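Long-range contacts in aminopeptidase (Aneurinibacillus sp. AM-1, PDB 5IB9), which probably removes N-terminal residues from peptides as a zinc-dependent M28-family aminopeptidase that carries a protease-associated domain: residues Gln47-Tyr53 against Thr248-Arg253; Phe62-Thr66 against Phe85-Pro89; Leu113-Ala118 against Ala134-Lys140; Ala208-Ala214 against Leu258-Leu264. All blocks are in the same frame, centred on the assembly; numbering follows the deposited sequence.

Contact 1 of 4, residues Gln47-Tyr53 against Thr248-Arg253; sequences QFKSYGY and TLELAR
The last turn of helix 35-50 packs on helix 238-256 of the M28 peptidase fold. G52 (phi 100°) closes a Schellman motif: G52 N to K49 O 2.9 Å, Y53 N to F48 O 3.2 Å. T248-R253 is helical throughout. The CA atoms of F48 and L249 lie 6.7 Å apart, those of Y51 and R253 5.5 Å. F48, Y51 and Y53 are all m at chi1. L249 is m,t, so its CD2 sits over the F48 ring face, 3.6 Å from the centroid. A252 CB lies at that ring's edge, 3.7 Å from F48 CE1. R253 starts t,t; its CB stands 3.6 Å from the Y51 ring centroid, a CH-pi contact. E250 OE2 pairs with R253 NH2 (2.8 Å) and also accepts from D14. A water links Y51 OH (2.9 Å) to E250 OE1 (2.8 Å). Y53 OH donates to A252 O at 2.7 Å. The joint is mainly apolar and aromatic, with a single direct hydrogen bond and a water-linked polar side at Y51 and E250.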
loop_
_atom_site.group_PDB
_atom_site.type_symbol
_atom_site.label_atom_id
_atom_site.label_comp_id
_atom_site.label_asym_id
_atom_site.label_seq_id
_atom_site.Cartn_x
_atom_site.Cartn_y
_atom_site.Cartn_z
ATOM N N GLN A 47 13.075 18.338 16.592
ATOM C CA GLN A 47 12.282 19.175 17.498
ATOM C C GLN A 47 11.474 18.332 18.453
ATOM O O GLN A 47 11.444 18.566 19.683
ATOM C CB GLN A 47 11.328 20.126 16.785
ATOM C CG GLN A 47 12.026 21.062 15.808
ATOM C CD GLN A 47 13.423 21.567 16.187
ATOM O OE1 GLN A 47 14.418 21.228 15.454
ATOM N NE2 GLN A 47 13.528 22.307 17.281
ATOM N N PHE A 48 10.845 17.258 17.940
ATOM C CA PHE A 48 10.105 16.460 18.856
ATOM C C PHE A 48 11.009 15.843 19.920
ATOM O O PHE A 48 10.626 15.748 21.065
ATOM C CB PHE A 48 9.427 15.273 18.133
ATOM C CG PHE A 48 8.144 15.614 17.339
ATOM C CD1 PHE A 48 7.046 16.233 17.894
ATOM C CD2 PHE A 48 8.090 15.245 15.969
ATOM C CE1 PHE A 48 5.845 16.429 17.183
ATOM C CE2 PHE A 48 6.867 15.408 15.282
ATOM C CZ PHE A 48 5.792 16.011 15.885
ATOM N N LYS A 49 12.190 15.400 19.493
ATOM C CA LYS A 49 13.097 14.784 20.479
ATOM C C LYS A 49 13.451 15.838 21.497
ATOM O O LYS A 49 13.618 15.461 22.717
ATOM C CB LYS A 49 14.351 14.253 19.808
ATOM C CG LYS A 49 14.189 12.945 19.160
ATOM C CD LYS A 49 15.615 12.644 18.511
ATOM C CE LYS A 49 15.678 11.453 17.636
ATOM N NZ LYS A 49 17.129 11.487 16.995
ATOM N N SER A 50 13.634 17.081 21.097
ATOM C CA SER A 50 14.030 18.140 22.059
ATOM C C SER A 50 12.996 18.403 23.144
ATOM O O SER A 50 13.312 18.990 24.208
ATOM C CB SER A 50 14.395 19.398 21.392
ATOM O OG SER A 50 13.233 20.164 21.006
ATOM N N TYR A 51 11.709 18.043 22.884
ATOM C CA TYR A 51 10.637 18.234 23.877
ATOM C C TYR A 51 10.515 16.996 24.755
ATOM O O TYR A 51 9.583 16.855 25.598
ATOM C CB TYR A 51 9.245 18.418 23.179
ATOM C CG TYR A 51 9.247 19.417 22.064
ATOM C CD1 TYR A 51 8.356 19.277 20.965
ATOM C CD2 TYR A 51 10.003 20.541 22.085
ATOM C CE1 TYR A 51 8.381 20.241 19.953
ATOM C CE2 TYR A 51 10.056 21.446 21.055
ATOM C CZ TYR A 51 9.130 21.335 20.009
ATOM O OH TYR A 51 9.111 22.225 18.936
ATOM N N GLY A 52 11.358 16.001 24.486
ATOM C CA GLY A 52 11.364 14.779 25.241
ATOM C C GLY A 52 10.679 13.574 24.673
ATOM O O GLY A 52 10.569 12.555 25.309
ATOM N N TYR A 53 10.218 13.660 23.424
ATOM C CA TYR A 53 9.560 12.571 22.780
ATOM C C TYR A 53 10.519 11.510 22.161
ATOM O O TYR A 53 11.568 11.841 21.607
ATOM C CB TYR A 53 8.664 13.096 21.621
ATOM C CG TYR A 53 7.422 13.844 22.131
ATOM C CD1 TYR A 53 6.218 13.200 22.260
ATOM C CD2 TYR A 53 7.473 15.221 22.382
ATOM C CE1 TYR A 53 5.114 13.866 22.727
ATOM C CE2 TYR A 53 6.352 15.886 22.896
ATOM C CZ TYR A 53 5.178 15.205 23.096
ATOM O OH TYR A 53 4.030 15.852 23.560
ATOM N N THR A 248 1.646 21.700 15.109
ATOM C CA THR A 248 1.802 20.305 15.554
ATOM C C THR A 248 2.983 20.199 16.567
ATOM O O THR A 248 2.782 19.655 17.638
ATOM C CB THR A 248 2.009 19.361 14.385
ATOM O OG1 THR A 248 0.842 19.380 13.542
ATOM C CG2 THR A 248 2.157 17.868 14.888
ATOM N N LEU A 249 4.126 20.773 16.206
ATOM C CA LEU A 249 5.321 20.755 17.086
ATOM C C LEU A 249 5.024 21.517 18.356
ATOM O O LEU A 249 5.336 21.033 19.409
ATOM C CB LEU A 249 6.516 21.345 16.315
ATOM C CG LEU A 249 7.142 20.485 15.267
ATOM C CD1 LEU A 249 8.242 21.294 14.578
ATOM C CD2 LEU A 249 7.777 19.233 15.950
ATOM N N GLU A 250 4.419 22.704 18.190
ATOM C CA GLU A 250 4.221 23.541 19.360
ATOM C C GLU A 250 3.257 22.854 20.343
ATOM O O GLU A 250 3.415 22.907 21.580
ATOM C CB GLU A 250 3.855 24.946 18.967
ATOM C CG GLU A 250 3.657 25.882 20.225
ATOM C CD GLU A 250 4.851 26.083 21.165
ATOM O OE1 GLU A 250 6.009 25.674 20.917
ATOM O OE2 GLU A 250 4.544 26.656 22.247
ATOM N N LEU A 251 2.174 22.244 19.844
ATOM C CA LEU A 251 1.269 21.593 20.738
ATOM C C LEU A 251 1.962 20.373 21.357
ATOM O O LEU A 251 1.692 20.024 22.549
ATOM C CB LEU A 251 -0.077 21.137 20.067
ATOM C CG LEU A 251 -0.880 22.410 19.691
ATOM C CD1 LEU A 251 -2.099 21.925 18.955
ATOM C CD2 LEU A 251 -1.289 23.243 20.899
ATOM N N ALA A 252 2.848 19.678 20.593
ATOM C CA ALA A 252 3.569 18.572 21.285
ATOM C C ALA A 252 4.451 19.158 22.425
ATOM O O ALA A 252 4.500 18.529 23.433
ATOM C CB ALA A 252 4.483 17.884 20.292
ATOM N N ARG A 253 5.083 20.319 22.257
ATOM C CA ARG A 253 5.896 20.887 23.329
ATOM C C ARG A 253 4.996 21.251 24.459
ATOM O O ARG A 253 5.266 20.930 25.645
ATOM C CB ARG A 253 6.553 22.095 22.782
ATOM C CG ARG A 253 7.587 22.685 23.822
ATOM C CD ARG A 253 8.165 24.028 23.359
ATOM N NE ARG A 253 7.132 25.030 23.562
ATOM C CZ ARG A 253 6.755 25.536 24.725
ATOM N NH1 ARG A 253 7.455 25.202 25.825
ATOM N NH2 ARG A 253 5.687 26.385 24.766
HETATM O O HOH W 1 7.480 24.571 18.828
#

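Contact 2 of 4, residues Phe62-Thr66 against Phe85-Pro89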
loop_
_atom_site.group_PDB
_atom_site.type_symbol
_atom_site.label_atom_id
_atom_site.label_comp_id
_atom_site.label_asym_id
_atom_site.label_seq_id
_atom_site.Cartn_x
_atom_site.Cartn_y
_atom_site.Cartn_z
ATOM N N PHE A 62 6.896 5.670 -3.315
ATOM C CA PHE A 62 5.781 6.027 -4.182
ATOM C C PHE A 62 6.414 6.394 -5.491
ATOM O O PHE A 62 7.635 6.623 -5.603
ATOM C CB PHE A 62 4.948 7.178 -3.548
ATOM C CG PHE A 62 5.643 8.489 -3.566
ATOM C CD1 PHE A 62 5.404 9.424 -4.566
ATOM C CD2 PHE A 62 6.641 8.799 -2.591
ATOM C CE1 PHE A 62 6.087 10.650 -4.570
ATOM C CE2 PHE A 62 7.330 9.973 -2.584
ATOM C CZ PHE A 62 7.079 10.935 -3.573
ATOM N N GLU A 63 5.551 6.489 -6.500
ATOM C CA GLU A 63 6.046 6.789 -7.840
ATOM C C GLU A 63 5.988 8.290 -8.056
ATOM O O GLU A 63 4.905 8.865 -7.994
ATOM C CB GLU A 63 5.192 6.009 -8.875
ATOM C CG GLU A 63 5.357 4.478 -8.846
ATOM C CD GLU A 63 6.821 4.019 -8.971
ATOM O OE1 GLU A 63 7.335 3.306 -8.044
ATOM O OE2 GLU A 63 7.458 4.367 -10.002
ATOM N N GLY A 64 7.126 8.920 -8.270
ATOM C CA GLY A 64 7.220 10.341 -8.512
ATOM C C GLY A 64 7.193 10.564 -10.024
ATOM O O GLY A 64 7.280 9.610 -10.813
ATOM N N TYR A 65 7.007 11.808 -10.416
ATOM C CA TYR A 65 6.932 12.135 -11.844
ATOM C C TYR A 65 7.919 13.254 -12.123
ATOM O O TYR A 65 7.910 14.263 -11.425
ATOM C CB TYR A 65 5.516 12.624 -12.157
ATOM C CG TYR A 65 5.206 12.886 -13.633
ATOM C CD1 TYR A 65 5.204 11.852 -14.549
ATOM C CD2 TYR A 65 4.863 14.165 -14.070
ATOM C CE1 TYR A 65 4.871 12.087 -15.912
ATOM C CE2 TYR A 65 4.521 14.400 -15.438
ATOM C CZ TYR A 65 4.544 13.369 -16.319
ATOM O OH TYR A 65 4.222 13.617 -17.651
ATOM N N THR A 66 8.745 13.085 -13.147
ATOM C CA THR A 66 9.455 14.227 -13.690
ATOM C C THR A 66 8.656 14.713 -14.907
ATOM O O THR A 66 8.512 13.964 -15.873
ATOM C CB THR A 66 10.869 13.869 -14.120
ATOM O OG1 THR A 66 11.581 13.386 -12.973
ATOM C CG2 THR A 66 11.610 15.114 -14.647
ATOM N N PHE A 85 -0.622 16.766 -18.061
ATOM C CA PHE A 85 -1.146 16.381 -16.777
ATOM C C PHE A 85 0.003 15.630 -16.060
ATOM O O PHE A 85 0.853 15.008 -16.722
ATOM C CB PHE A 85 -2.365 15.452 -16.923
ATOM C CG PHE A 85 -3.668 16.183 -17.185
ATOM C CD1 PHE A 85 -4.077 16.446 -18.502
ATOM C CD2 PHE A 85 -4.505 16.588 -16.138
ATOM C CE1 PHE A 85 -5.284 17.120 -18.750
ATOM C CE2 PHE A 85 -5.716 17.279 -16.382
ATOM C CZ PHE A 85 -6.104 17.532 -17.705
ATOM N N THR A 86 0.035 15.704 -14.719
ATOM C CA THR A 86 1.072 14.975 -13.975
ATOM C C THR A 86 0.808 13.488 -14.153
ATOM O O THR A 86 -0.330 13.062 -14.060
ATOM C CB THR A 86 1.014 15.331 -12.476
ATOM O OG1 THR A 86 1.294 16.720 -12.326
ATOM C CG2 THR A 86 2.082 14.535 -11.707
ATOM N N TYR A 87 1.864 12.724 -14.442
ATOM C CA TYR A 87 1.815 11.306 -14.788
ATOM C C TYR A 87 1.429 11.026 -16.245
ATOM O O TYR A 87 1.228 9.859 -16.640
ATOM C CB TYR A 87 0.970 10.464 -13.836
ATOM C CG TYR A 87 1.548 10.477 -12.422
ATOM C CD1 TYR A 87 0.947 11.235 -11.428
ATOM C CD2 TYR A 87 2.692 9.742 -12.126
ATOM C CE1 TYR A 87 1.484 11.280 -10.130
ATOM C CE2 TYR A 87 3.230 9.769 -10.847
ATOM C CZ TYR A 87 2.636 10.530 -9.880
ATOM O OH TYR A 87 3.200 10.529 -8.626
ATOM N N SER A 88 1.395 12.088 -17.041
ATOM C CA SER A 88 1.196 11.844 -18.482
ATOM C C SER A 88 2.337 11.033 -19.100
ATOM O O SER A 88 3.497 11.376 -18.910
ATOM C CB SER A 88 1.014 13.180 -19.241
ATOM O OG SER A 88 0.890 12.910 -20.643
ATOM N N PRO A 89 2.019 10.001 -19.882
ATOM C CA PRO A 89 2.958 9.303 -20.711
ATOM C C PRO A 89 3.550 10.278 -21.779
ATOM O O PRO A 89 2.989 11.365 -21.995
ATOM C CB PRO A 89 2.105 8.205 -21.317
ATOM C CG PRO A 89 0.900 8.070 -20.406
ATOM C CD PRO A 89 0.669 9.413 -19.943
#
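F62 pairs its backbone with L201, so this part of strand 55-66 is held by the long strand 187-210. At E63 the carbonyl turns to the other segment. Its O accepts a very short hydrogen bond, 2.5 Å, from Y87 OH, while the carboxylate bonds to T200. G64 brings its CA to 4.0 Å from Y87 OH. Y65 makes the main contact. Residues F85-S88 form a type II beta turn, closed by S88 N to F85 O at 3.0 Å. Y87 takes the third position with positive phi (80°). The turn lies between strands 83-84 and 91-99, and F85 and S88 also bond to A166 of strand 165-169. The Y65 ring lies across this turn, with Y87 N over its face, 3.3 Å from Y65 CE2. T86 CG2 is 3.7 Å from Y65 CD2. Y65 CB sits over the Y87 ring face, 4.2 Å from its centroid, and the two rings meet obliquely at 42°. Y65 OH donates to S88 O at 2.7 Å. T66 continues the strand pairing, with E197.

Contact 3 of 4, residues Leu113-Ala118 against Ala134-Lys140; sequences LNGKIA and AAKQGAK
Residues L113-K116 form a type II beta turn that leads into strand 117-121. K116 N bonds to L113 O at 2.8 Å, and G115 holds the positive phi (87°). Against it, helix 127-136 ends in a Schellman motif at G138 (phi 102°), with A139 N to A134 O at 3.1 Å and G138 N to A135 O at 3.0 Å. The CA atoms of N114 and G138 come within 3.9 Å, those of K116 and A139 within 5.0 Å. A CB on G138 would clash with N114 CA. Two backbone hydrogen bonds cross: G115 N to G138 O (3.0 Å) and K140 N to K116 O (2.8 Å). A139 CA also lies 3.3 Å from K116 O. A water bridges L113 N and Q137 O, 2.9 Å from each.

L113 is m,t and sets CD1 3.8 Å from Q137 CB. A118 CB meets A134 CB at 3.9 Å. K140 runs past the turn, its CG 3.8 Å from G115 CA. The CA-to-CB bond of K116 points away, and K116 NZ salt-bridges E96.

The contact belongs to the beta-alpha-beta unit of parallel strands 117-121 and 141-145 and helix 127-136 in the protease-associated domain. N114 packs on N114 of the second subunit. The chemistry implies a close backbone fit between two glycine-containing turns, with L113 and three alanines packed on the inner side and K140 on the exposed side.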
loop_
_atom_site.group_PDB
_atom_site.type_symbol
_atom_site.label_atom_id
_atom_site.label_comp_id
_atom_site.label_asym_id
_atom_site.label_seq_id
_atom_site.Cartn_x
_atom_site.Cartn_y
_atom_site.Cartn_z
ATOM N N LEU A 113 -12.036 5.854 -32.141
ATOM C CA LEU A 113 -10.869 6.552 -31.598
ATOM C C LEU A 113 -9.553 5.930 -31.961
ATOM O O LEU A 113 -8.517 6.523 -31.708
ATOM C CB LEU A 113 -10.964 6.662 -30.070
ATOM C CG LEU A 113 -12.181 7.377 -29.498
ATOM C CD1 LEU A 113 -12.101 7.464 -28.001
ATOM C CD2 LEU A 113 -12.227 8.759 -30.068
ATOM N N ASN A 114 -9.571 4.733 -32.559
ATOM C CA ASN A 114 -8.327 4.014 -32.731
ATOM C C ASN A 114 -7.329 4.818 -33.569
ATOM O O ASN A 114 -7.605 5.180 -34.724
ATOM C CB ASN A 114 -8.580 2.590 -33.292
ATOM C CG ASN A 114 -7.269 1.834 -33.645
ATOM O OD1 ASN A 114 -6.362 1.637 -32.805
ATOM N ND2 ASN A 114 -7.170 1.415 -34.912
ATOM N N GLY A 115 -6.185 5.166 -32.977
ATOM C CA GLY A 115 -5.181 5.913 -33.723
ATOM C C GLY A 115 -5.399 7.423 -33.652
ATOM O O GLY A 115 -4.548 8.183 -34.100
ATOM N N LYS A 116 -6.470 7.845 -32.991
ATOM C CA LYS A 116 -6.870 9.248 -32.995
ATOM C C LYS A 116 -6.641 9.962 -31.656
ATOM O O LYS A 116 -6.167 9.346 -30.698
ATOM C CB LYS A 116 -8.328 9.273 -33.395
ATOM C CG LYS A 116 -8.517 8.806 -34.916
ATOM C CD LYS A 116 -9.999 8.693 -35.278
ATOM C CE LYS A 116 -10.157 8.028 -36.654
ATOM N NZ LYS A 116 -9.226 8.611 -37.720
ATOM N N ILE A 117 -6.956 11.272 -31.592
ATOM C CA ILE A 117 -6.681 12.043 -30.370
ATOM C C ILE A 117 -8.037 12.409 -29.849
ATOM O O ILE A 117 -8.872 12.890 -30.637
ATOM C CB ILE A 117 -5.865 13.318 -30.680
ATOM C CG1 ILE A 117 -4.479 12.920 -31.173
ATOM C CG2 ILE A 117 -5.730 14.186 -29.450
ATOM C CD1 ILE A 117 -3.767 14.089 -31.854
ATOM N N ALA A 118 -8.346 12.140 -28.559
ATOM C CA ALA A 118 -9.647 12.486 -28.026
ATOM C C ALA A 118 -9.670 13.895 -27.462
ATOM O O ALA A 118 -8.732 14.276 -26.813
ATOM C CB ALA A 118 -10.045 11.516 -26.953
ATOM N N ALA A 134 -10.753 6.737 -22.987
ATOM C CA ALA A 134 -10.308 7.024 -24.382
ATOM C C ALA A 134 -9.233 6.064 -24.873
ATOM O O ALA A 134 -9.288 5.572 -26.026
ATOM C CB ALA A 134 -9.844 8.509 -24.492
ATOM N N ALA A 135 -8.246 5.790 -24.000
ATOM C CA ALA A 135 -7.168 4.875 -24.329
ATOM C C ALA A 135 -7.685 3.430 -24.548
ATOM O O ALA A 135 -7.157 2.705 -25.364
ATOM C CB ALA A 135 -6.079 4.896 -23.260
ATOM N N LYS A 136 -8.737 3.049 -23.838
ATOM C CA LYS A 136 -9.319 1.690 -23.970
ATOM C C LYS A 136 -9.910 1.549 -25.378
ATOM O O LYS A 136 -10.009 0.431 -25.905
ATOM C CB LYS A 136 -10.397 1.457 -22.871
ATOM C CG LYS A 136 -10.934 0.006 -22.727
ATOM C CD LYS A 136 -10.134 -0.810 -21.698
ATOM C CE LYS A 136 -10.340 -2.330 -21.848
ATOM N NZ LYS A 136 -9.067 -3.075 -21.487
ATOM N N GLN A 137 -10.279 2.693 -25.990
ATOM C CA GLN A 137 -10.836 2.731 -27.347
ATOM C C GLN A 137 -9.778 2.982 -28.420
ATOM O O GLN A 137 -10.095 3.020 -29.596
ATOM C CB GLN A 137 -11.979 3.737 -27.441
ATOM C CG GLN A 137 -13.106 3.437 -26.471
ATOM C CD GLN A 137 -13.700 2.052 -26.733
ATOM O OE1 GLN A 137 -14.448 1.864 -27.704
ATOM N NE2 GLN A 137 -13.343 1.070 -25.896
ATOM N N GLY A 138 -8.520 3.111 -28.020
ATOM C CA GLY A 138 -7.434 3.210 -28.985
ATOM C C GLY A 138 -6.899 4.614 -29.218
ATOM O O GLY A 138 -5.987 4.811 -29.985
ATOM N N ALA A 139 -7.446 5.583 -28.501
ATOM C CA ALA A 139 -6.890 6.942 -28.543
ATOM C C ALA A 139 -5.395 6.897 -28.294
ATOM O O ALA A 139 -4.935 6.188 -27.411
ATOM C CB ALA A 139 -7.577 7.854 -27.553
ATOM N N LYS A 140 -4.629 7.643 -29.057
ATOM C CA LYS A 140 -3.160 7.726 -28.862
ATOM C C LYS A 140 -2.724 8.925 -28.008
ATOM O O LYS A 140 -1.569 8.994 -27.510
ATOM C CB LYS A 140 -2.414 7.769 -30.194
ATOM C CG LYS A 140 -2.509 6.508 -31.084
ATOM C CD LYS A 140 -2.669 5.218 -30.299
ATOM C CE LYS A 140 -2.848 3.974 -31.226
ATOM N NZ LYS A 140 -3.530 2.773 -30.565
HETATM O O HOH W 2 -12.022 2.945 -31.808
HETATM O O HOH W 3 -3.894 0.095 -31.003
#

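Contact 4 of 4, residues Ala208-Ala214 against Leu258-Leu264; sequences ATKKPDA and LKTDTEL
An antiparallel bridge and a salt-bridge network join the end of strand 187-210 to the start of strand 263-269 and the loop before it, in the M28 peptidase fold. K210 and L264 form a hydrogen-bonded pair, CA atoms 5.2 Å apart. K210 N donates to L264 O (2.8 Å) and L264 N to K210 O (3.0 Å). Beyond it K211-A214 and L258-T262 are loop, yet the CA atoms of P212 and D261 lie 4.7 Å apart. P212 CB packs 3.6 Å from D261 C. D213 N donates to T260 O (2.9 Å). D213 is p at chi1, and its OD1 accepts from T260 N (2.9 Å). K210 extends t,t,t,m. Its NZ donates to T260 OG1 (2.9 Å) and L258 O (3.1 Å), and forms a salt bridge to D213 OD1 (3.2 Å). K259 NZ donates to D213 O (2.9 Å) and salt-bridges D213 OD2 (3.1 Å). A water fills the gap, 2.8 Å from K210 O, 2.6 Å from T260 OG1 and 2.5 Å from T262 O. The E263 backbone bonds to D221 and to I223 of strand 222-228, the other neighbour of strand 263-269. L264 packs on V396 of helix 382-400, and T260 on A400.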
loop_
_atom_site.group_PDB
_atom_site.type_symbol
_atom_site.label_atom_id
_atom_site.label_comp_id
_atom_site.label_asym_id
_atom_site.label_seq_id
_atom_site.Cartn_x
_atom_site.Cartn_y
_atom_site.Cartn_z
ATOM N N ALA A 208 5.469 11.166 16.799
ATOM C CA ALA A 208 5.950 11.400 18.196
ATOM C C ALA A 208 4.769 11.112 19.088
ATOM O O ALA A 208 3.728 11.644 18.903
ATOM C CB ALA A 208 6.382 12.930 18.354
ATOM N N THR A 209 4.969 10.218 20.047
ATOM C CA THR A 209 3.817 9.734 20.857
ATOM C C THR A 209 4.070 10.098 22.313
ATOM O O THR A 209 5.162 9.772 22.813
ATOM C CB THR A 209 3.687 8.235 20.679
ATOM O OG1 THR A 209 3.368 7.927 19.298
ATOM C CG2 THR A 209 2.521 7.735 21.590
ATOM N N LYS A 210 3.065 10.662 22.925
ATOM C CA LYS A 210 3.034 10.863 24.364
ATOM C C LYS A 210 2.099 9.794 24.988
ATOM O O LYS A 210 0.891 9.774 24.783
ATOM C CB LYS A 210 2.509 12.261 24.688
ATOM C CG LYS A 210 2.735 12.590 26.237
ATOM C CD LYS A 210 2.016 13.830 26.641
ATOM C CE LYS A 210 2.517 14.309 28.102
ATOM N NZ LYS A 210 1.894 13.477 29.168
ATOM N N LYS A 211 2.704 8.879 25.719
ATOM C CA LYS A 211 1.929 7.903 26.455
ATOM C C LYS A 211 1.190 8.553 27.641
ATOM O O LYS A 211 1.683 9.420 28.219
ATOM C CB LYS A 211 2.842 6.779 26.972
ATOM C CG LYS A 211 3.414 5.915 25.882
ATOM C CD LYS A 211 4.737 5.281 26.273
ATOM C CE LYS A 211 4.925 3.915 25.634
ATOM N NZ LYS A 211 6.018 3.119 26.207
ATOM N N PRO A 212 0.027 8.068 27.978
ATOM C CA PRO A 212 -0.663 8.660 29.104
ATOM C C PRO A 212 0.105 8.418 30.378
ATOM O O PRO A 212 0.722 7.425 30.510
ATOM C CB PRO A 212 -2.016 7.950 29.117
ATOM C CG PRO A 212 -1.895 6.827 28.305
ATOM C CD PRO A 212 -0.746 6.964 27.419
ATOM N N ASP A 213 0.099 9.408 31.238
ATOM C CA ASP A 213 0.869 9.383 32.479
ATOM C C ASP A 213 0.064 9.743 33.726
ATOM O O ASP A 213 0.617 10.163 34.670
ATOM C CB ASP A 213 2.118 10.206 32.339
ATOM C CG ASP A 213 1.837 11.647 32.077
ATOM O OD1 ASP A 213 0.739 12.004 31.777
ATOM O OD2 ASP A 213 2.762 12.384 32.210
ATOM N N ALA A 214 -1.231 9.528 33.687
ATOM C CA ALA A 214 -2.138 9.870 34.785
ATOM C C ALA A 214 -2.501 8.692 35.721
ATOM O O ALA A 214 -3.497 8.715 36.381
ATOM C CB ALA A 214 -3.389 10.548 34.258
ATOM N N LEU A 258 2.377 18.744 30.630
ATOM C CA LEU A 258 1.115 18.411 31.261
ATOM C C LEU A 258 0.837 16.900 31.430
ATOM O O LEU A 258 1.286 16.086 30.646
ATOM C CB LEU A 258 -0.092 19.027 30.453
ATOM C CG LEU A 258 0.089 20.514 30.225
ATOM C CD1 LEU A 258 -0.798 21.078 29.117
ATOM C CD2 LEU A 258 -0.158 21.324 31.502
ATOM N N LYS A 259 0.168 16.524 32.508
ATOM C CA LYS A 259 -0.287 15.177 32.689
ATOM C C LYS A 259 -1.442 14.943 31.757
ATOM O O LYS A 259 -2.283 15.851 31.483
ATOM C CB LYS A 259 -0.756 15.011 34.118
ATOM C CG LYS A 259 0.321 15.285 35.140
ATOM C CD LYS A 259 1.570 14.399 35.027
ATOM C CE LYS A 259 1.462 13.042 35.712
ATOM N NZ LYS A 259 2.668 12.172 35.328
ATOM N N THR A 260 -1.481 13.726 31.184
ATOM C CA THR A 260 -2.537 13.348 30.260
ATOM C C THR A 260 -3.038 11.956 30.528
ATOM O O THR A 260 -2.256 11.061 30.933
ATOM C CB THR A 260 -2.039 13.428 28.771
ATOM O OG1 THR A 260 -0.842 12.617 28.647
ATOM C CG2 THR A 260 -1.780 14.931 28.357
ATOM N N ASP A 261 -4.312 11.699 30.236
ATOM C CA ASP A 261 -4.879 10.385 30.409
ATOM C C ASP A 261 -5.177 9.682 29.110
ATOM O O ASP A 261 -5.807 8.647 29.076
ATOM C CB ASP A 261 -6.151 10.410 31.345
ATOM C CG ASP A 261 -7.359 11.133 30.734
ATOM O OD1 ASP A 261 -7.299 11.589 29.524
ATOM O OD2 ASP A 261 -8.382 11.283 31.455
ATOM N N THR A 262 -4.756 10.361 28.059
ATOM C CA THR A 262 -5.088 9.927 26.683
ATOM C C THR A 262 -3.784 9.979 25.879
ATOM O O THR A 262 -3.032 10.974 25.928
ATOM C CB THR A 262 -6.066 10.944 26.092
ATOM O OG1 THR A 262 -7.283 10.942 26.884
ATOM C CG2 THR A 262 -6.475 10.646 24.638
ATOM N N GLU A 263 -3.540 8.904 25.091
ATOM C CA GLU A 263 -2.341 8.794 24.288
ATOM C C GLU A 263 -2.454 9.835 23.152
ATOM O O GLU A 263 -3.519 9.891 22.518
ATOM C CB GLU A 263 -2.294 7.408 23.679
ATOM C CG GLU A 263 -1.082 7.296 22.722
ATOM C CD GLU A 263 -0.866 5.807 22.359
ATOM O OE1 GLU A 263 -1.093 4.850 23.195
ATOM O OE2 GLU A 263 -0.368 5.564 21.249
ATOM N N LEU A 264 -1.388 10.615 22.958
ATOM C CA LEU A 264 -1.429 11.631 21.872
ATOM C C LEU A 264 -0.352 11.269 20.897
ATOM O O LEU A 264 0.800 10.992 21.275
ATOM C CB LEU A 264 -1.165 13.022 22.537
ATOM C CG LEU A 264 -2.172 13.477 23.538
ATOM C CD1 LEU A 264 -1.817 14.860 24.073
ATOM C CD2 LEU A 264 -3.506 13.551 22.978
HETATM O O HOH W 4 -0.680 11.624 26.234
#

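How the contacts relate
Contacts 1 and 4 touch in the peptidase part: F48 CG lies 3.4 Å from A208 CB, and Y53 CE1 3.6 Å from K210 CB. Their segments alternate along the chain, and helix 238-256 leads on to strand 263-269. Contact 1 is buried and mostly aromatic and aliphatic. Contact 4 is partly buried and rich in charge and hydrogen bonds. Contact 2 ties strand 55-66 to the loop before strand 91-99, its Y87 side chain about 10 Å from the bound inhibitor, and is made by two tyrosines, through rings and hydroxyls. Contact 3 is partly buried in the protease-associated domain and mainly backbone-bonded. Its centre is about 57 Å from that of contact 4. Contacts 2, 3 and 4 all reach one sheet.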